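Local coordinates for gene 2 protein (PDB 5C12) that serves as the large terminase subunit of phage Sf6, whose metal-binding nuclease domain, the part present here, probably cuts viral DNA during packaging, at residues 78-81 with 82-86; 133-136 with 137-141; 179-182 with 183-187; 191-195 with 196-200. The protein carries 1 engineered substitution. All blocks are in the same frame, centred on the assembly; numbering follows the deposited sequence.

Interaction 1: residues 78-81 with 82-86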
ATOM      1  N   LEU A  78      13.254  11.179  -4.504  1.00 16.69           N
ATOM      2  CA  LEU A  78      13.450  11.971  -5.697  1.00 17.90           C
ATOM      3  C   LEU A  78      14.896  11.964  -6.184  1.00 19.03           C
ATOM      4  O   LEU A  78      15.826  11.989  -5.381  1.00 20.07           O
ATOM      5  CB  LEU A  78      13.025  13.409  -5.392  1.00 18.63           C
ATOM      6  CG  LEU A  78      11.617  13.546  -4.795  1.00 21.21           C
ATOM      7  CD1 LEU A  78      11.358  15.020  -4.537  1.00 18.91           C
ATOM      8  CD2 LEU A  78      10.572  12.925  -5.726  1.00 17.39           C
ATOM      9  N   LEU A  79      15.070  11.983  -7.501  1.00 19.86           N
ATOM     10  CA  LEU A  79      16.379  12.115  -8.144  1.00 21.22           C
ATOM     11  C   LEU A  79      17.359  11.032  -7.737  1.00 20.90           C
ATOM     12  O   LEU A  79      18.569  11.288  -7.594  1.00 24.99           O
ATOM     13  CB  LEU A  79      16.977  13.490  -7.863  1.00 22.59           C
ATOM     14  CG  LEU A  79      16.115  14.678  -8.308  1.00 23.27           C
ATOM     15  CD1 LEU A  79      16.884  16.008  -8.172  1.00 24.97           C
ATOM     16  CD2 LEU A  79      15.577  14.512  -9.730  1.00 29.31           C
ATOM     17  N   MET A  80      16.836   9.820  -7.608  1.00 19.61           N
ATOM     18  CA  MET A  80      17.655   8.664  -7.272  1.00 20.95           C
ATOM     19  C   MET A  80      17.587   7.590  -8.344  1.00 22.04           C
ATOM     20  O   MET A  80      16.545   7.374  -8.948  1.00 20.16           O
ATOM     21  CB  MET A  80      17.162   8.096  -5.950  1.00 17.97           C
ATOM     22  CG  MET A  80      17.518   9.018  -4.801  1.00 23.55           C
ATOM     23  SD  MET A  80      17.252   8.270  -3.220  1.00 38.72           S
ATOM     24  CE  MET A  80      15.562   8.068  -3.482  1.00 15.85           C
ATOM     25  N   ASP A  81      18.712   6.926  -8.582  1.00 21.94           N
ATOM     26  CA  ASP A  81      18.676   5.708  -9.366  1.00 22.12           C
ATOM     27  C   ASP A  81      18.108   4.562  -8.531  1.00 20.28           C
ATOM     28  O   ASP A  81      17.756   4.720  -7.352  1.00 18.44           O
ATOM     29  CB  ASP A  81      20.055   5.383  -9.993  1.00 21.11           C
ATOM     30  CG  ASP A  81      21.103   4.932  -8.988  1.00 27.76           C
ATOM     31  OD1 ASP A  81      20.787   4.309  -7.963  1.00 21.75           O
ATOM     32  OD2 ASP A  81      22.296   5.144  -9.281  1.00 31.00           O
ATOM     33  N   ILE A  82      17.947   3.403  -9.155  1.00 18.98           N
ATOM     34  CA  ILE A  82      17.247   2.321  -8.505  1.00 19.34           C
ATOM     35  C   ILE A  82      17.942   1.865  -7.229  1.00 16.57           C
ATOM     36  O   ILE A  82      17.287   1.520  -6.253  1.00 16.42           O
ATOM     37  CB  ILE A  82      17.033   1.131  -9.476  1.00 28.31           C
ATOM     38  CG1 ILE A  82      16.167   0.053  -8.837  1.00 46.45           C
ATOM     39  CG2 ILE A  82      18.330   0.524  -9.883  1.00 29.39           C
ATOM     40  CD1 ILE A  82      14.726   0.200  -9.154  1.00 48.28           C
ATOM     41  N   ASN A  83      19.272   1.855  -7.236  1.00 19.38           N
ATOM     42  CA  ASN A  83      20.003   1.407  -6.057  1.00 19.13           C
ATOM     43  C   ASN A  83      20.002   2.439  -4.933  1.00 17.46           C
ATOM     44  O   ASN A  83      19.839   2.084  -3.768  1.00 18.97           O
ATOM     45  CB  ASN A  83      21.421   0.986  -6.442  1.00 18.94           C
ATOM     46  CG  ASN A  83      21.421  -0.077  -7.514  1.00 25.27           C
ATOM     47  OD1 ASN A  83      21.804   0.180  -8.654  1.00 29.97           O
ATOM     48  ND2 ASN A  83      20.938  -1.267  -7.167  1.00 22.35           N
ATOM     49  N   GLU A  84      20.135   3.716  -5.282  1.00 19.23           N
ATOM     50  CA  GLU A  84      20.000   4.780  -4.297  1.00 20.71           C
ATOM     51  C   GLU A  84      18.602   4.750  -3.684  1.00 16.65           C
ATOM     52  O   GLU A  84      18.413   4.913  -2.476  1.00 17.22           O
ATOM     53  CB  GLU A  84      20.254   6.144  -4.951  1.00 19.06           C
ATOM     54  CG  GLU A  84      21.689   6.334  -5.396  1.00 23.00           C
ATOM     55  CD  GLU A  84      21.897   7.583  -6.227  1.00 29.45           C
ATOM     56  OE1 GLU A  84      20.980   7.967  -6.975  1.00 26.80           O
ATOM     57  OE2 GLU A  84      22.980   8.179  -6.126  1.00 30.96           O
ATOM     58  N   GLY A  85      17.609   4.494  -4.520  1.00 16.41           N
ATOM     59  CA  GLY A  85      16.252   4.382  -4.039  1.00 14.84           C
ATOM     60  C   GLY A  85      16.066   3.259  -3.015  1.00 14.23           C
ATOM     61  O   GLY A  85      15.407   3.419  -1.981  1.00 14.90           O
ATOM     62  N   ALA A  86      16.653   2.098  -3.280  1.00 14.19           N
ATOM     63  CA  ALA A  86      16.514   1.002  -2.335  1.00 15.26           C
ATOM     64  C   ALA A  86      17.289   1.289  -1.043  1.00 14.23           C
ATOM     65  O   ALA A  86      16.872   0.888   0.032  1.00 15.93           O
ATOM     66  CB  ALA A  86      16.983  -0.312  -2.974  1.00 17.40           C
TER
HETATM   67  O   HOH W   1      21.099   9.521  -9.175  1.00 32.64           O
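Glu84 OE1 is gripped by two donors: the backbone N of Asp81, 3.0 Å away, and a water that also gives a weak bond to Leu79 O. Asp81 N comes from the anti side of the carboxylate, somewhat out of its plane. The bond is returned by Asp81 OD1, which accepts from Glu84 N at 2.8 Å, almost straight at 176° and nearly along the C-O axis of OD1. This reciprocal pair is a capping box, with Asp81 as N-cap of helix 82-95. The Asp81 chi1 of 71° turns the carboxylate back over the first turn, where Glu84 N lies. The first helical backbone bond runs from Gly85 N to Asp81 O at 2.8 Å. Met80 CB meets Glu84 CB at 3.8 Å, and Met80 CE rests on Gly85 CA, also at 3.8 Å. On another side of the turn, Ile82 packs on Pro53, Val108 and Leu112, with its side chain about 9 Å from a bound magnesium ion. The two carboxylates stack with planes 30° apart, and Asp81 OD1 and Glu84 OE1 are 3.8 Å apart. Their mutual repulsion is probably offset by the backbone N-H groups and the positive end of the helix dipole.

Interaction 2: residues 133-136 with 137-141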
ATOM      1  N   SER A 133       1.297  -8.792 -10.245  1.00 16.12           N
ATOM      2  CA  SER A 133       0.729  -9.579 -11.328  1.00 14.31           C
ATOM      3  C   SER A 133       0.481 -11.028 -10.942  1.00 15.35           C
ATOM      4  O   SER A 133      -0.188 -11.751 -11.676  1.00 18.66           O
ATOM      5  CB  SER A 133       1.637  -9.543 -12.548  1.00 20.00           C
ATOM      6  OG  SER A 133       2.902 -10.091 -12.244  1.00 24.73           O
ATOM      7  N   GLU A 134       1.013 -11.463  -9.809  1.00 15.20           N
ATOM      8  CA  GLU A 134       0.784 -12.842  -9.364  1.00 16.48           C
ATOM      9  C   GLU A 134      -0.675 -13.067  -9.006  1.00 15.53           C
ATOM     10  O   GLU A 134      -1.379 -12.135  -8.636  1.00 14.87           O
ATOM     11  CB  GLU A 134       1.618 -13.163  -8.129  1.00 18.46           C
ATOM     12  CG  GLU A 134       3.094 -13.338  -8.407  1.00 16.63           C
ATOM     13  CD  GLU A 134       3.899 -13.562  -7.144  1.00 19.68           C
ATOM     14  OE1 GLU A 134       3.343 -13.451  -6.033  1.00 22.84           O
ATOM     15  OE2 GLU A 134       5.111 -13.853  -7.288  1.00 33.03           O
ATOM     16  N   SER A 135      -1.123 -14.316  -9.092  1.00 15.51           N
ATOM     17  CA  SER A 135      -2.409 -14.689  -8.526  1.00 14.87           C
ATOM     18  C   SER A 135      -2.464 -14.298  -7.062  1.00 15.06           C
ATOM     19  O   SER A 135      -1.428 -14.169  -6.407  1.00 15.23           O
ATOM     20  CB  SER A 135      -2.641 -16.195  -8.660  1.00 21.15           C
ATOM     21  OG  SER A 135      -2.807 -16.550 -10.018  1.00 24.66           O
ATOM     22  N   PRO A 136      -3.678 -14.115  -6.531  1.00 13.45           N
ATOM     23  CA  PRO A 136      -3.808 -13.611  -5.166  1.00 13.39           C
ATOM     24  C   PRO A 136      -3.208 -14.533  -4.122  1.00 15.96           C
ATOM     25  O   PRO A 136      -3.088 -15.747  -4.295  1.00 17.69           O
ATOM     26  CB  PRO A 136      -5.323 -13.500  -4.976  1.00 16.62           C
ATOM     27  CG  PRO A 136      -5.852 -13.380  -6.371  1.00 17.53           C
ATOM     28  CD  PRO A 136      -4.976 -14.212  -7.208  1.00 14.74           C
ATOM     29  N   PHE A 137      -2.821 -13.904  -3.021  1.00 17.24           N
ATOM     30  CA  PHE A 137      -2.347 -14.617  -1.852  1.00 17.67           C
ATOM     31  C   PHE A 137      -3.510 -15.416  -1.295  1.00 16.38           C
ATOM     32  O   PHE A 137      -4.633 -14.913  -1.199  1.00 18.22           O
ATOM     33  CB  PHE A 137      -1.813 -13.599  -0.832  1.00 17.75           C
ATOM     34  CG  PHE A 137      -1.448 -14.193   0.493  1.00 23.35           C
ATOM     35  CD1 PHE A 137      -2.313 -14.084   1.570  1.00 34.33           C
ATOM     36  CD2 PHE A 137      -0.240 -14.837   0.670  1.00 31.97           C
ATOM     37  CE1 PHE A 137      -1.982 -14.628   2.799  1.00 45.32           C
ATOM     38  CE2 PHE A 137       0.097 -15.380   1.904  1.00 30.71           C
ATOM     39  CZ  PHE A 137      -0.780 -15.274   2.961  1.00 33.16           C
ATOM     40  N   ASP A 138      -3.266 -16.680  -0.960  1.00 21.14           N
ATOM     41  CA  ASP A 138      -4.281 -17.546  -0.360  1.00 18.96           C
ATOM     42  C   ASP A 138      -5.527 -17.693  -1.252  1.00 18.30           C
ATOM     43  O   ASP A 138      -6.674 -17.639  -0.793  1.00 20.57           O
ATOM     44  CB  ASP A 138      -4.670 -17.023   1.024  1.00 25.55           C
ATOM     45  CG  ASP A 138      -5.214 -18.120   1.943  1.00 30.86           C
ATOM     46  OD1 ASP A 138      -5.096 -19.318   1.616  1.00 29.03           O
ATOM     47  OD2 ASP A 138      -5.769 -17.766   3.005  1.00 36.91           O
ATOM     48  N   GLU A 139      -5.291 -17.932  -2.536  1.00 20.55           N
ATOM     49  CA  GLU A 139      -6.385 -17.817  -3.508  1.00 22.02           C
ATOM     50  C   GLU A 139      -7.451 -18.906  -3.435  1.00 21.14           C
ATOM     51  O   GLU A 139      -8.517 -18.775  -4.027  1.00 19.99           O
ATOM     52  CB  GLU A 139      -5.826 -17.725  -4.926  1.00 19.30           C
ATOM     53  CG  GLU A 139      -5.295 -19.023  -5.480  1.00 22.43           C
ATOM     54  CD  GLU A 139      -5.076 -18.934  -6.977  1.00 48.70           C
ATOM     55  OE1 GLU A 139      -5.846 -18.220  -7.663  1.00 32.10           O
ATOM     56  OE2 GLU A 139      -4.126 -19.559  -7.472  1.00 35.57           O
ATOM     57  N   ASP A 140      -7.181 -20.008  -2.733  1.00 22.84           N
ATOM     58  CA  ASP A 140      -8.170 -21.061  -2.609  1.00 25.50           C
ATOM     59  C   ASP A 140      -9.016 -20.923  -1.355  1.00 25.50           C
ATOM     60  O   ASP A 140      -9.975 -21.672  -1.173  1.00 29.58           O
ATOM     61  CB  ASP A 140      -7.510 -22.439  -2.638  1.00 26.90           C
ATOM     62  CG  ASP A 140      -6.972 -22.798  -4.002  1.00 40.21           C
ATOM     63  OD1 ASP A 140      -7.403 -22.182  -4.993  1.00 28.86           O
ATOM     64  OD2 ASP A 140      -6.118 -23.700  -4.097  1.00 37.01           O
ATOM     65  N   ALA A 141      -8.679 -19.966  -0.494  1.00 23.63           N
ATOM     66  CA  ALA A 141      -9.519 -19.696   0.672  1.00 24.57           C
ATOM     67  C   ALA A 141     -10.837 -19.029   0.288  1.00 29.56           C
ATOM     68  O   ALA A 141     -10.918 -18.346  -0.731  1.00 25.13           O
ATOM     69  CB  ALA A 141      -8.769 -18.832   1.675  1.00 28.46           C
TER
HETATM   70  O   HOH W   2      -3.099 -19.739  -9.799  1.00 42.60           O
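Glu139 folds its side chain back over Ser135 and Pro136. Its CG stands between its own backbone N and carbonyl carbon, with chi1 at 74°. Beyond CG the chain is extended, and this carries the carboxylate across to Ser135. Near its root, Glu139 CB touches Pro136 O at 3.4 Å. At the tip, the Glu139 carboxylate lays one face over Ser135 CB, with Glu139 OE1 and OE2 each 3.9 Å from it. Glu139 OE1 also comes to 4.1 Å from Pro136 CD. These are van der Waals contacts. The polar link is indirect: one water donates to Glu139 OE2 in a short bond of 2.5 Å and bonds Ser135 OG at 3.2 Å.

Phe137 takes a different course. Its chi1 of 173° puts the ring against Lys168 and Phe172 of helix 168-189. The ring also meets that of His259, with planes about 55° apart. Pro136 is buried, against Gln171 and Ile161. Glu134 OE1 forms a salt bridge with Lys168, which also binds Ser135 O. Glu139 projects from a type I beta turn, Asp138 to Ala141, closed by the backbone bond from Ala141 N to Asp138 O. This turn belongs to the loop that leads from strand 126-130 to helix 161-164 and lies over the start of helix 168-189.

Interaction 3: residues 179-182 with 183-187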
ATOM      1  N   ARG A 179     -10.502  -1.494   4.254  1.00 10.78           N
ATOM      2  CA  ARG A 179     -10.122  -0.881   5.528  1.00 11.82           C
ATOM      3  C   ARG A 179     -10.617   0.554   5.593  1.00 11.55           C
ATOM      4  O   ARG A 179     -11.179   0.990   6.602  1.00 12.69           O
ATOM      5  CB  ARG A 179      -8.613  -0.873   5.743  1.00 11.37           C
ATOM      6  CG  ARG A 179      -8.014  -2.212   6.100  1.00 14.12           C
ATOM      7  CD  ARG A 179      -6.536  -1.944   6.359  1.00 14.98           C
ATOM      8  NE  ARG A 179      -5.786  -3.152   6.635  1.00 15.86           N
ATOM      9  CZ  ARG A 179      -5.349  -3.529   7.828  1.00 16.27           C
ATOM     10  NH1 ARG A 179      -5.536  -2.811   8.930  1.00 16.47           N
ATOM     11  NH2 ARG A 179      -4.655  -4.645   7.912  1.00 14.88           N
ATOM     12  N   LEU A 180     -10.401   1.300   4.521  1.00 12.24           N
ATOM     13  CA  LEU A 180     -10.796   2.710   4.502  1.00 12.29           C
ATOM     14  C   LEU A 180     -12.311   2.897   4.607  1.00 13.57           C
ATOM     15  O   LEU A 180     -12.791   3.754   5.347  1.00 13.72           O
ATOM     16  CB  LEU A 180     -10.279   3.374   3.242  1.00 11.96           C
ATOM     17  CG  LEU A 180      -8.760   3.489   3.226  1.00 11.03           C
ATOM     18  CD1 LEU A 180      -8.283   3.876   1.821  1.00 12.58           C
ATOM     19  CD2 LEU A 180      -8.244   4.495   4.280  1.00 14.76           C
ATOM     20  N   TYR A 181     -13.068   2.087   3.879  1.00 11.02           N
ATOM     21  CA  TYR A 181     -14.521   2.183   3.932  1.00 13.71           C
ATOM     22  C   TYR A 181     -15.055   1.855   5.323  1.00 14.56           C
ATOM     23  O   TYR A 181     -15.914   2.548   5.847  1.00 14.90           O
ATOM     24  CB  TYR A 181     -15.165   1.254   2.904  1.00 15.47           C
ATOM     25  CG  TYR A 181     -16.664   1.234   2.968  1.00 17.31           C
ATOM     26  CD1 TYR A 181     -17.391   2.311   2.538  1.00 20.87           C
ATOM     27  CD2 TYR A 181     -17.338   0.138   3.471  1.00 19.51           C
ATOM     28  CE1 TYR A 181     -18.769   2.302   2.591  1.00 20.56           C
ATOM     29  CE2 TYR A 181     -18.715   0.119   3.531  1.00 24.42           C
ATOM     30  CZ  TYR A 181     -19.409   1.197   3.084  1.00 21.49           C
ATOM     31  OH  TYR A 181     -20.795   1.218   3.134  1.00 30.07           O
ATOM     32  N   LEU A 182     -14.553   0.792   5.929  1.00 14.05           N
ATOM     33  CA  LEU A 182     -14.980   0.431   7.273  1.00 13.95           C
ATOM     34  C   LEU A 182     -14.644   1.578   8.260  1.00 15.33           C
ATOM     35  O   LEU A 182     -15.411   1.880   9.185  1.00 13.55           O
ATOM     36  CB  LEU A 182     -14.332  -0.886   7.698  1.00 16.63           C
ATOM     37  CG  LEU A 182     -15.029  -1.754   8.724  1.00 36.52           C
ATOM     38  CD1 LEU A 182     -16.388  -2.216   8.190  1.00 27.05           C
ATOM     39  CD2 LEU A 182     -14.123  -2.937   9.047  1.00 38.10           C
ATOM     40  N   THR A 183     -13.500   2.223   8.055  1.00 13.44           N
ATOM     41  CA  THR A 183     -13.081   3.351   8.897  1.00 13.23           C
ATOM     42  C   THR A 183     -14.025   4.521   8.722  1.00 15.22           C
ATOM     43  O   THR A 183     -14.464   5.127   9.696  1.00 15.59           O
ATOM     44  CB  THR A 183     -11.644   3.781   8.589  1.00 11.39           C
ATOM     45  OG1 THR A 183     -10.785   2.646   8.696  1.00 13.08           O
ATOM     46  CG2 THR A 183     -11.171   4.774   9.569  1.00 14.11           C
ATOM     47  N   TYR A 184     -14.379   4.803   7.475  1.00 13.45           N
ATOM     48  CA  TYR A 184     -15.367   5.837   7.181  1.00 14.77           C
ATOM     49  C   TYR A 184     -16.697   5.562   7.877  1.00 17.51           C
ATOM     50  O   TYR A 184     -17.292   6.455   8.462  1.00 17.14           O
ATOM     51  CB  TYR A 184     -15.558   5.948   5.671  1.00 15.31           C
ATOM     52  CG  TYR A 184     -16.699   6.806   5.238  1.00 19.66           C
ATOM     53  CD1 TYR A 184     -16.566   8.183   5.167  1.00 17.70           C
ATOM     54  CD2 TYR A 184     -17.909   6.236   4.882  1.00 27.71           C
ATOM     55  CE1 TYR A 184     -17.634   8.980   4.773  1.00 21.72           C
ATOM     56  CE2 TYR A 184     -18.970   7.013   4.488  1.00 27.73           C
ATOM     57  CZ  TYR A 184     -18.830   8.373   4.439  1.00 30.67           C
ATOM     58  OH  TYR A 184     -19.904   9.126   4.033  1.00 35.24           O
ATOM     59  N   ARG A 185     -17.187   4.331   7.795  1.00 15.71           N
ATOM     60  CA  ARG A 185     -18.462   4.003   8.421  1.00 16.76           C
ATOM     61  C   ARG A 185     -18.384   4.143   9.948  1.00 15.59           C
ATOM     62  O   ARG A 185     -19.329   4.551  10.596  1.00 18.29           O
ATOM     63  CB  ARG A 185     -18.919   2.600   8.033  1.00 17.13           C
ATOM     64  CG  ARG A 185     -19.219   2.424   6.542  1.00 18.47           C
ATOM     65  CD  ARG A 185     -20.316   3.336   6.004  1.00 22.91           C
ATOM     66  NE  ARG A 185     -21.610   3.133   6.656  1.00 21.58           N
ATOM     67  CZ  ARG A 185     -22.751   3.667   6.227  1.00 23.31           C
ATOM     68  NH1 ARG A 185     -22.759   4.420   5.136  1.00 28.92           N
ATOM     69  NH2 ARG A 185     -23.882   3.436   6.873  1.00 26.18           N
ATOM     70  N   ALA A 186     -17.235   3.826  10.529  1.00 14.02           N
ATOM     71  CA  ALA A 186     -17.089   3.961  11.967  1.00 16.25           C
ATOM     72  C   ALA A 186     -17.023   5.430  12.397  1.00 19.57           C
ATOM     73  O   ALA A 186     -17.661   5.834  13.366  1.00 19.70           O
ATOM     74  CB  ALA A 186     -15.824   3.237  12.416  1.00 17.44           C
ATOM     75  N   VAL A 187     -16.251   6.211  11.662  1.00 15.71           N
ATOM     76  CA  VAL A 187     -15.990   7.605  12.005  1.00 16.21           C
ATOM     77  C   VAL A 187     -17.215   8.480  11.721  1.00 22.02           C
ATOM     78  O   VAL A 187     -17.571   9.348  12.528  1.00 22.05           O
ATOM     79  CB  VAL A 187     -14.783   8.143  11.220  1.00 14.20           C
ATOM     80  CG1 VAL A 187     -14.665   9.674  11.357  1.00 19.02           C
ATOM     81  CG2 VAL A 187     -13.515   7.476  11.689  1.00 17.52           C
TER
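Four regular i+4 to i bonds, from Thr183, Tyr184, Arg185 and Ala186 N to the carbonyls of Arg179, Leu180, Tyr181 and Leu182, carry the alpha helix through this region. Arg179 O takes a second donor, Thr183 OG1, at 2.7 Å. The Thr183 N and OG1 reach this oxygen from opposite faces of its carbonyl plane. Thr183 chi1, -54°, holds the hydroxyl back along the helix toward that carbonyl. OG1 in turn accepts from Leu199 N, so the buried hydroxyl joins the helix to the following chain. The segments form part of the long helix 168-189, which packs on helices 26-32 and 35-39 through Leu180, Thr183, Ala186 and Val187. On another side, Tyr181 and Arg185 run alongside each other, pointing the same way. Arg185 CG lies over one face of the Tyr181 ring, 3.9 Å from the centroid and 20° off the normal, a CH-pi contact. Arg185 CD continues toward the phenol end, 3.6 Å from Tyr181 OH. Ring and guanidinium planes are 33° apart. Bends at chi2 and chi3 of Arg185 lay its aliphatic part on the ring, while NH2 forms a salt bridge with Glu191. Tyr184 and Tyr181 both meet Trp28, Tyr181 edge-to-face.

Interaction 4: residues 191-195 with 196-200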
ATOM      1  N   GLU A 191     -20.686   3.291  13.105  1.00 21.15           N
ATOM      2  CA  GLU A 191     -20.782   1.835  13.004  1.00 21.28           C
ATOM      3  C   GLU A 191     -19.505   1.155  13.473  1.00 23.63           C
ATOM      4  O   GLU A 191     -18.430   1.300  12.872  1.00 23.11           O
ATOM      5  CB  GLU A 191     -21.111   1.414  11.578  1.00 19.82           C
ATOM      6  CG  GLU A 191     -22.493   1.890  11.151  1.00 22.20           C
ATOM      7  CD  GLU A 191     -22.795   1.681   9.688  1.00 24.32           C
ATOM      8  OE1 GLU A 191     -21.918   1.239   8.925  1.00 27.59           O
ATOM      9  OE2 GLU A 191     -23.940   1.992   9.290  1.00 27.78           O
ATOM     10  N   TYR A 192     -19.633   0.381  14.538  1.00 25.57           N
ATOM     11  CA  TYR A 192     -18.461  -0.228  15.135  1.00 33.37           C
ATOM     12  C   TYR A 192     -17.696  -1.094  14.145  1.00 23.53           C
ATOM     13  O   TYR A 192     -18.267  -1.796  13.296  1.00 25.03           O
ATOM     14  CB  TYR A 192     -18.819  -1.055  16.368  1.00 47.34           C
ATOM     15  CG  TYR A 192     -17.623  -1.813  16.887  1.00 46.23           C
ATOM     16  CD1 TYR A 192     -16.631  -1.166  17.616  1.00 30.09           C
ATOM     17  CD2 TYR A 192     -17.468  -3.168  16.619  1.00 36.18           C
ATOM     18  CE1 TYR A 192     -15.514  -1.860  18.081  1.00 40.29           C
ATOM     19  CE2 TYR A 192     -16.360  -3.865  17.076  1.00 38.72           C
ATOM     20  CZ  TYR A 192     -15.388  -3.207  17.807  1.00 49.92           C
ATOM     21  OH  TYR A 192     -14.280  -3.894  18.267  1.00 52.04           O
ATOM     22  N   ALA A 193     -16.380  -1.023  14.259  1.00 21.13           N
ATOM     23  CA  ALA A 193     -15.502  -1.919  13.541  1.00 19.04           C
ATOM     24  C   ALA A 193     -14.299  -2.174  14.418  1.00 21.13           C
ATOM     25  O   ALA A 193     -13.913  -1.346  15.237  1.00 20.11           O
ATOM     26  CB  ALA A 193     -15.074  -1.307  12.217  1.00 24.72           C
ATOM     27  N   ASP A 194     -13.712  -3.345  14.255  1.00 17.67           N
ATOM     28  CA  ASP A 194     -12.484  -3.669  14.962  1.00 21.18           C
ATOM     29  C   ASP A 194     -11.352  -2.802  14.363  1.00 15.64           C
ATOM     30  O   ASP A 194     -11.186  -2.733  13.148  1.00 14.26           O
ATOM     31  CB  ASP A 194     -12.247  -5.180  14.787  1.00 16.01           C
ATOM     32  CG  ASP A 194     -11.036  -5.713  15.549  1.00 23.04           C
ATOM     33  OD1 ASP A 194     -10.107  -4.953  15.862  1.00 20.82           O
ATOM     34  OD2 ASP A 194     -11.034  -6.932  15.822  1.00 28.22           O
ATOM     35  N   PRO A 195     -10.580  -2.107  15.216  1.00 17.10           N
ATOM     36  CA  PRO A 195      -9.462  -1.303  14.694  1.00 20.06           C
ATOM     37  C   PRO A 195      -8.527  -2.100  13.804  1.00 16.94           C
ATOM     38  O   PRO A 195      -7.904  -1.569  12.868  1.00 17.75           O
ATOM     39  CB  PRO A 195      -8.733  -0.854  15.965  1.00 22.57           C
ATOM     40  CG  PRO A 195      -9.777  -0.852  17.013  1.00 31.13           C
ATOM     41  CD  PRO A 195     -10.712  -1.984  16.674  1.00 19.64           C
ATOM     42  N   ASP A 196      -8.443  -3.401  14.055  1.00 16.18           N
ATOM     43  CA  ASP A 196      -7.590  -4.255  13.233  1.00 15.93           C
ATOM     44  C   ASP A 196      -8.026  -4.339  11.767  1.00 16.29           C
ATOM     45  O   ASP A 196      -7.232  -4.663  10.872  1.00 17.06           O
ATOM     46  CB  ASP A 196      -7.500  -5.657  13.840  1.00 18.20           C
ATOM     47  CG  ASP A 196      -6.533  -5.726  15.006  1.00 21.60           C
ATOM     48  OD1 ASP A 196      -6.087  -4.671  15.505  1.00 41.68           O
ATOM     49  OD2 ASP A 196      -6.253  -6.854  15.454  1.00 31.12           O
ATOM     50  N   ASP A 197      -9.282  -4.012  11.512  1.00 13.86           N
ATOM     51  CA  ASP A 197      -9.851  -4.023  10.176  1.00 13.74           C
ATOM     52  C   ASP A 197      -9.947  -2.595   9.572  1.00 11.77           C
ATOM     53  O   ASP A 197     -10.443  -2.425   8.470  1.00 16.72           O
ATOM     54  CB  ASP A 197     -11.245  -4.647  10.230  1.00 17.05           C
ATOM     55  CG  ASP A 197     -11.226  -6.090  10.709  1.00 21.51           C
ATOM     56  OD1 ASP A 197     -10.238  -6.774  10.378  1.00 24.18           O
ATOM     57  OD2 ASP A 197     -12.186  -6.519  11.391  1.00 24.70           O
ATOM     58  N   MET A 198      -9.475  -1.604  10.310  1.00 12.25           N
ATOM     59  CA  MET A 198      -9.538  -0.203   9.865  1.00 13.25           C
ATOM     60  C   MET A 198      -8.163   0.277   9.400  1.00 11.58           C
ATOM     61  O   MET A 198      -7.194  -0.496   9.394  1.00 12.13           O
ATOM     62  CB  MET A 198     -10.044   0.674  11.003  1.00 13.78           C
ATOM     63  CG  MET A 198     -11.521   0.452  11.290  1.00 13.22           C
ATOM     64  SD  MET A 198     -12.343   1.693  12.313  1.00 19.18           S
ATOM     65  CE  MET A 198     -11.821   1.229  13.945  1.00 23.42           C
ATOM     66  N   LEU A 199      -8.059   1.551   9.016  1.00 11.57           N
ATOM     67  CA  LEU A 199      -6.778   2.159   8.695  1.00 12.62           C
ATOM     68  C   LEU A 199      -6.890   3.635   9.031  1.00 13.82           C
ATOM     69  O   LEU A 199      -7.840   4.296   8.616  1.00 13.63           O
ATOM     70  CB  LEU A 199      -6.420   1.983   7.225  1.00 11.84           C
ATOM     71  CG  LEU A 199      -4.937   2.273   6.978  1.00 14.24           C
ATOM     72  CD1 LEU A 199      -4.046   1.209   7.602  1.00 12.62           C
ATOM     73  CD2 LEU A 199      -4.682   2.404   5.476  1.00 16.05           C
ATOM     74  N   SER A 200      -5.978   4.109   9.863  1.00 11.57           N
ATOM     75  CA  SER A 200      -5.876   5.505  10.248  1.00 12.02           C
ATOM     76  C   SER A 200      -4.624   6.130   9.676  1.00 13.15           C
ATOM     77  O   SER A 200      -3.554   5.516   9.669  1.00 12.99           O
ATOM     78  CB  SER A 200      -5.862   5.627  11.767  1.00 12.44           C
ATOM     79  OG  SER A 200      -5.827   6.994  12.167  1.00 14.38           O
TER
HETATM   80  O   HOH W   3     -14.514  -5.244  12.109  1.00 25.25           O
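Met198 reaches back to Pro195 and Ala193. Met198 CB lies 3.6 Å from Pro195 O. Met198 CG, placed beside its own backbone N by a chi1 of -71°, passes Asp194 O at 3.7 Å. Met198 SD meets Ala193 CB at 4.1 Å. The chain then bends at chi3, -79°, and Met198 CE ends 3.5 Å from Pro195 CA and close to Ala193 O. Met198 also packs on Trp41, Leu39 and Thr183, so it fills the space between this turn and the helices 168-189 and 35-39.

The backbone of this region is a short 3-10 turn. Asp197 N bonds Asp194 O at 2.8 Å, and Met198 N bonds Pro195 O, both from above the carbonyl planes. Pro195 O also receives a bond from Ser69 OG. The Asp194 side chain bonds at the start of the turn: Asp194 OD1 accepts from Asp196 N at 2.9 Å, with the donor 44° out of the carboxylate plane. A water joins the two limbs, taking the hydrogen of Asp194 N and donating to Asp197 OD2 at 2.7 Å.

Three carboxylates gather on this turn. Asp194 OD1 lies 4.0 Å from Asp196 OD1, and Asp197 OD2 is also near Asp194. The crowding of negative charge may be eased by the backbone N-H groups and the water, and might raise the pKa of one of these aspartates.

In the fold
Interactions 3 and 4 are neighbours, their centres about 7 Å apart. The loop 191-200 folds back along helix 168-189, where the bond from Arg179 NH1 to Met198 O helps to join them. Interaction 2 covers the start of the same helix, its centre about 25 Å from that of interaction 3. Interaction 1 stands on the opposite side of the chain's centre from interactions 3 and 4, about 35 Å from each, centre to centre, at the start of helix 82-95. It is the one nearest the nuclease metal site: Ile82 lies about 8 Å from Asp52, side chain to side chain, and Asp52 and Asp252 bind magnesium here. The other three lie away from that site.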